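Local coordinates for protein sensor kinase citA (PDB 1P0Z) that senses citrate through this periplasmic PAS-like domain and, as a membrane histidine kinase, probably phosphorylates the regulator CitB to switch on citrate fermentation, at residues A35-K38 with A39-P43; Y123-E126 with Q127-H130. All coordinates share one frame; numbering follows the deposited sequence. Where two conformers were deposited one is given.

Contact 1 of 2, residues A35-K38 with A39-P43; sequences ARIK and ALIDP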
loop_
_atom_site.group_PDB
_atom_site.type_symbol
_atom_site.label_atom_id
_atom_site.label_comp_id
_atom_site.label_asym_id
_atom_site.label_seq_id
_atom_site.Cartn_x
_atom_site.Cartn_y
_atom_site.Cartn_z
ATOM N N ALA A 35 12.857 10.727 -0.554
ATOM C CA ALA A 35 13.572 10.380 -1.779
ATOM C C ALA A 35 13.990 8.921 -1.743
ATOM O O ALA A 35 13.949 8.231 -2.768
ATOM C CB ALA A 35 14.816 11.259 -1.943
ATOM N N ARG A 36 14.413 8.461 -0.563
ATOM C CA ARG A 36 14.844 7.071 -0.411
ATOM C C ARG A 36 13.622 6.141 -0.653
ATOM O O ARG A 36 13.732 5.109 -1.343
ATOM C CB ARG A 36 15.415 6.855 0.988
ATOM C CG ARG A 36 15.914 5.441 1.256
ATOM C CD ARG A 36 16.884 4.976 0.168
ATOM N NE ARG A 36 17.280 3.585 0.376
ATOM C CZ ARG A 36 17.727 2.784 -0.594
ATOM N NH1 ARG A 36 17.836 3.231 -1.851
ATOM N NH2 ARG A 36 18.063 1.533 -0.307
ATOM N N ILE A 37 12.470 6.511 -0.093
ATOM C CA ILE A 37 11.254 5.709 -0.291
ATOM C C ILE A 37 10.901 5.667 -1.775
ATOM O O ILE A 37 10.584 4.604 -2.325
ATOM C CB ILE A 37 10.082 6.288 0.532
ATOM C CG1 ILE A 37 10.401 6.091 2.018
ATOM C CG2 ILE A 37 8.748 5.567 0.184
ATOM C CD1 ILE A 37 9.455 6.788 2.952
ATOM N N LYS A 38 10.963 6.823 -2.433
ATOM C CA LYS A 38 10.667 6.877 -3.871
ATOM C C LYS A 38 11.617 5.977 -4.674
ATOM O O LYS A 38 11.198 5.260 -5.582
ATOM C CB LYS A 38 10.789 8.322 -4.376
ATOM C CG LYS A 38 10.481 8.492 -5.854
ATOM C CD LYS A 38 10.743 9.949 -6.267
ATOM C CE LYS A 38 10.022 10.354 -7.560
ATOM N NZ LYS A 38 10.236 9.463 -8.712
ATOM N N ALA A 39 12.910 6.028 -4.334
ATOM C CA ALA A 39 13.902 5.197 -5.025
ATOM C C ALA A 39 13.627 3.701 -4.851
ATOM O O ALA A 39 13.919 2.887 -5.749
ATOM C CB ALA A 39 15.303 5.524 -4.515
ATOM N N LEU A 40 13.064 3.337 -3.700
ATOM C CA LEU A 40 12.758 1.935 -3.434
ATOM C C LEU A 40 11.452 1.483 -4.094
ATOM O O LEU A 40 11.371 0.384 -4.652
ATOM C CB LEU A 40 12.641 1.689 -1.924
ATOM C CG LEU A 40 13.914 1.761 -1.068
ATOM C CD1 LEU A 40 13.551 1.868 0.438
ATOM C CD2 LEU A 40 14.779 0.521 -1.335
ATOM N N ILE A 41 10.435 2.333 -4.037
ATOM C CA ILE A 41 9.133 1.949 -4.569
ATOM C C ILE A 41 8.948 2.107 -6.068
ATOM O O ILE A 41 8.308 1.287 -6.697
ATOM C CB ILE A 41 8.004 2.705 -3.846
ATOM C CG1 ILE A 41 8.093 2.459 -2.330
ATOM C CG2 ILE A 41 6.668 2.265 -4.389
ATOM C CD1 ILE A 41 7.922 1.028 -1.906
ATOM N N ASP A 42 9.513 3.166 -6.652
ATOM C CA ASP A 42 9.340 3.357 -8.097
ATOM C C ASP A 42 9.673 2.121 -8.927
ATOM O O ASP A 42 8.914 1.764 -9.816
ATOM C CB ASP A 42 10.217 4.505 -8.612
ATOM C CG ASP A 42 9.590 5.874 -8.422
ATOM O OD1 ASP A 42 8.393 5.995 -8.062
ATOM O OD2 ASP A 42 10.310 6.881 -8.673
ATOM N N PRO A 43 10.831 1.492 -8.676
ATOM C CA PRO A 43 11.130 0.315 -9.501
ATOM C C PRO A 43 10.128 -0.808 -9.275
ATOM O O PRO A 43 9.843 -1.570 -10.194
ATOM C CB PRO A 43 12.541 -0.104 -9.060
ATOM C CG PRO A 43 13.105 1.148 -8.362
ATOM C CD PRO A 43 11.890 1.733 -7.684
HETATM O O HOH W 1 6.898 8.480 -8.639
#
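K38 and D42, one helical turn apart, form a salt bridge in which K38 NZ lies 2.6 Å from D42 OD2, which accepts through its syn lone pair, on the side of OD1. The lysine runs extended from CA, its CG anti to the backbone N (chi1 -179°), and only the last torsion, chi4 -52°, turns the ammonium toward OD2. A water donates to D42 OD1 at 3.0 Å and accepts only a weak, long hydrogen bond from K38 NZ. OD1 is also hydrogen-bonded to the hydroxyl of Y64, so both carboxylate oxygens are engaged and the group's rotation is restrained.

R36 and L40 meet at the same i to i+4 spacing by van der Waals contact of a methyl group with the guanidinium: L40 CD2 sits over one face, 3.6 Å from R36 NH2, displaced toward the rim. R36 NH2 forms a salt bridge with E24 of helix 23-30.

All of this lies on helix 34-47, which packs beside the antiparallel sheet of the PAS-like (single Cache) domain. I37 and I41 make its inward side, lying side by side and pointing the same way, with I37 CG2 4.1 Å from I41 CG1. I37 reaches L63, Y64 and helix 23-30, while I41 rests on I53, V55 and Y64.

Alpha-helical backbone bonds run beneath these side chains: A39 N to A35 O, L40 N to R36 O, I41 N to I37 O at 2.8 Å, and D42 N to K38 O at 2.9 Å. The ladder breaks at P43, whose N has no hydrogen to donate, and the helix kinks there.

Contact 2 of 2, residues Y123-E126 with Q127-H130; sequences YTIE and QLEH. Unlike the reference sequence in segment 127-130: H130 (reference Asn). With MO7 (bis(mu4-oxo)-bis(mu3-oxo)-octakis(mu2-oxo)-dodecaoxo-heptamolybdenum (VI)), chain M.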
loop_
_atom_site.group_PDB
_atom_site.type_symbol
_atom_site.label_atom_id
_atom_site.label_comp_id
_atom_site.label_asym_id
_atom_site.label_seq_id
_atom_site.Cartn_x
_atom_site.Cartn_y
_atom_site.Cartn_z
ATOM N N TYR A 123 -5.160 -2.372 -7.473
ATOM C CA TYR A 123 -5.505 -2.692 -8.870
ATOM C C TYR A 123 -6.863 -2.066 -9.179
ATOM O O TYR A 123 -7.867 -2.439 -8.583
ATOM C CB TYR A 123 -5.628 -4.201 -9.089
ATOM C CG TYR A 123 -4.308 -4.942 -9.080
ATOM C CD1 TYR A 123 -3.641 -5.205 -7.883
ATOM C CD2 TYR A 123 -3.747 -5.393 -10.270
ATOM C CE1 TYR A 123 -2.423 -5.919 -7.866
ATOM C CE2 TYR A 123 -2.531 -6.102 -10.282
ATOM C CZ TYR A 123 -1.878 -6.354 -9.064
ATOM O OH TYR A 123 -0.681 -7.007 -9.102
ATOM N N THR A 124 -6.917 -1.074 -10.064
ATOM C CA THR A 124 -8.209 -0.456 -10.372
ATOM C C THR A 124 -9.003 -1.424 -11.262
ATOM O O THR A 124 -8.561 -1.818 -12.340
ATOM C CB THR A 124 -8.006 0.900 -11.063
ATOM O OG1 THR A 124 -7.422 1.796 -10.114
ATOM C CG2 THR A 124 -9.359 1.467 -11.586
ATOM N N ILE A 125 -10.196 -1.752 -10.803
ATOM C CA ILE A 125 -11.022 -2.757 -11.413
ATOM C C ILE A 125 -11.384 -2.586 -12.863
ATOM O O ILE A 125 -11.326 -3.552 -13.651
ATOM C CB ILE A 125 -12.265 -3.002 -10.501
ATOM C CG1 ILE A 125 -11.769 -3.656 -9.182
ATOM C CG2 ILE A 125 -13.220 -4.001 -11.145
ATOM C CD1 ILE A 125 -12.805 -3.691 -8.053
ATOM N N GLU A 126 -11.697 -1.371 -13.235
ATOM C CA GLU A 126 -12.091 -1.154 -14.594
ATOM C C GLU A 126 -10.959 -1.439 -15.549
ATOM O O GLU A 126 -11.227 -1.743 -16.712
ATOM C CB GLU A 126 -12.640 0.275 -14.748
ATOM C CG GLU A 126 -12.295 0.990 -16.053
ATOM C CD GLU A 126 -10.956 1.720 -15.959
ATOM O OE1 GLU A 126 -10.793 2.600 -15.082
ATOM O OE2 GLU A 126 -10.058 1.417 -16.761
ATOM N N GLN A 127 -9.711 -1.362 -15.078
ATOM C CA GLN A 127 -8.543 -1.594 -15.913
ATOM C C GLN A 127 -8.055 -3.055 -15.967
ATOM O O GLN A 127 -7.085 -3.371 -16.643
ATOM C CB GLN A 127 -7.402 -0.692 -15.450
ATOM C CG GLN A 127 -7.647 0.811 -15.630
ATOM C CD GLN A 127 -6.643 1.648 -14.837
ATOM O OE1 GLN A 127 -5.439 1.379 -14.854
ATOM N NE2 GLN A 127 -7.137 2.661 -14.140
ATOM N N LEU A 128 -8.703 -3.951 -15.238
ATOM C CA LEU A 128 -8.278 -5.346 -15.296
ATOM C C LEU A 128 -8.458 -5.912 -16.719
ATOM O O LEU A 128 -9.394 -5.551 -17.416
ATOM C CB LEU A 128 -9.125 -6.198 -14.349
ATOM C CG LEU A 128 -8.924 -5.889 -12.861
ATOM C CD1 LEU A 128 -9.890 -6.734 -12.045
ATOM C CD2 LEU A 128 -7.492 -6.171 -12.452
ATOM N N GLU A 129 -7.588 -6.845 -17.094
ATOM C CA GLU A 129 -7.646 -7.513 -18.375
ATOM C C GLU A 129 -8.426 -8.773 -18.060
ATOM O O GLU A 129 -7.963 -9.715 -17.415
ATOM C CB GLU A 129 -6.259 -7.889 -18.865
ATOM C CG GLU A 129 -6.273 -8.201 -20.334
ATOM C CD GLU A 129 -6.526 -6.953 -21.129
ATOM O OE1 GLU A 129 -5.680 -6.042 -21.044
ATOM O OE2 GLU A 129 -7.567 -6.877 -21.817
ATOM N N HIS A 130 -9.647 -8.766 -18.516
ATOM C CA HIS A 130 -10.501 -9.856 -18.212
ATOM C C HIS A 130 -10.141 -11.192 -18.815
ATOM O O HIS A 130 -9.425 -11.298 -19.826
ATOM C CB HIS A 130 -11.931 -9.430 -18.539
ATOM C CG HIS A 130 -12.326 -8.158 -17.840
ATOM N ND1 HIS A 130 -12.472 -8.083 -16.472
ATOM C CD2 HIS A 130 -12.522 -6.901 -18.307
ATOM C CE1 HIS A 130 -12.740 -6.837 -16.127
ATOM N NE2 HIS A 130 -12.775 -6.098 -17.220
HETATM MO MO1 MO7 M . -12.133 -14.060 -13.211
HETATM O O1 MO7 M . -11.417 -15.456 -12.820
HETATM O O2 MO7 M . -12.970 -12.142 -13.413
HETATM O O3 MO7 M . -10.588 -12.956 -13.473
HETATM O O4 MO7 M . -12.569 -14.303 -14.939
HETATM O O5 MO7 M . -11.575 -13.480 -11.113
HETATM MO MO2 MO7 M . -13.714 -12.230 -15.443
HETATM O O6 MO7 M . -14.421 -10.773 -15.681
HETATM O O7 MO7 M . -11.927 -11.675 -15.625
HETATM O O8 MO7 M . -13.912 -13.044 -16.991
HETATM MO MO3 MO7 M . -11.302 -10.882 -13.885
HETATM O O9 MO7 M . -10.820 -10.888 -11.966
HETATM O O10 MO7 M . -12.181 -9.404 -13.898
HETATM O O11 MO7 M . -9.777 -10.415 -14.536
HETATM MO MO4 MO7 M . -9.749 -12.439 -11.421
HETATM O O12 MO7 M . -9.215 -14.289 -11.382
HETATM O O13 MO7 M . -8.277 -11.958 -12.256
HETATM O O14 MO7 M . -9.488 -11.958 -9.735
HETATM MO MO5 MO7 M . -10.609 -15.261 -10.486
HETATM O O15 MO7 M . -10.143 -14.952 -8.846
HETATM O O16 MO7 M . -10.024 -16.864 -10.758
HETATM O O17 MO7 M . -13.800 -14.320 -12.329
HETATM O O18 MO7 M . -15.132 -13.021 -14.462
HETATM O O19 MO7 M . -12.472 -15.633 -10.243
HETATM MO MO6 MO7 M . -14.917 -12.460 -12.571
HETATM MO MO7 MO7 M . -13.427 -14.002 -10.129
HETATM O O20 MO7 M . -14.147 -12.357 -10.771
HETATM O O21 MO7 M . -15.435 -10.921 -12.694
HETATM O O22 MO7 M . -16.352 -13.352 -12.096
HETATM O O23 MO7 M . -14.978 -14.816 -9.839
HETATM O O24 MO7 M . -12.962 -13.475 -8.532
HETATM O O HOH W 2 -13.533 -3.193 -17.437
#
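T124 and I125 are tied to Q127 and L128 by a local turn contact, at the point where the last strand, 115-124, runs out through a short 3-10 turn into the C-terminal tail. Q127 N bonds to T124 O at 3.0 Å, and L128 N to I125 O at 3.1 Å, the latter fairly straight at the hydrogen (165°). Both donors stand well above the carbonyl planes, the second by 62°.

Side chains follow the turn round. L128 lays CD2 4.3 Å from Y123 CB and CD1 4.4 Å from I125 CG2, while V8 of helix 6-20 also touches the leucine.

Beyond the turn, H130, which differs from the natural sequence, uses both ring nitrogens. H130 ND1 donates to O10 of the heptamolybdate at 2.9 Å, and H130 NE2 shares a water with E126 O. The carbonyl oxygen of L128 lies over one ring face, offset toward the rim. H5 ND1 and the backbone N of Y6, Q7, V8 and H131 are hydrogen-bonded to the same cluster, which lies where the two ends of the construct meet, apart from the citrate-binding residues.

In the fold
The two contacts do not touch, their centres about 25 Å apart. In contact 1, I37 and I41 are buried while A35, K38, A39 and P43 are exposed; in contact 2, Y123 and T124 are buried while the chain from E126 onward is largely exposed. Contact 1 belongs to helix 34-47, contact 2 to the end of the central strand 115-124 and the tail after it. Contact 1 uses i to i+4 spacing, a salt bridge and paired isoleucines, contact 2 i to i+3 backbone bonds and a histidine that reaches a bound heptamolybdate. Neither joins the citrate-binding residues: between side chains, I37 and I41 lie about 9 Å from R62 and H65 respectively, and T124 about 8 Å from R103.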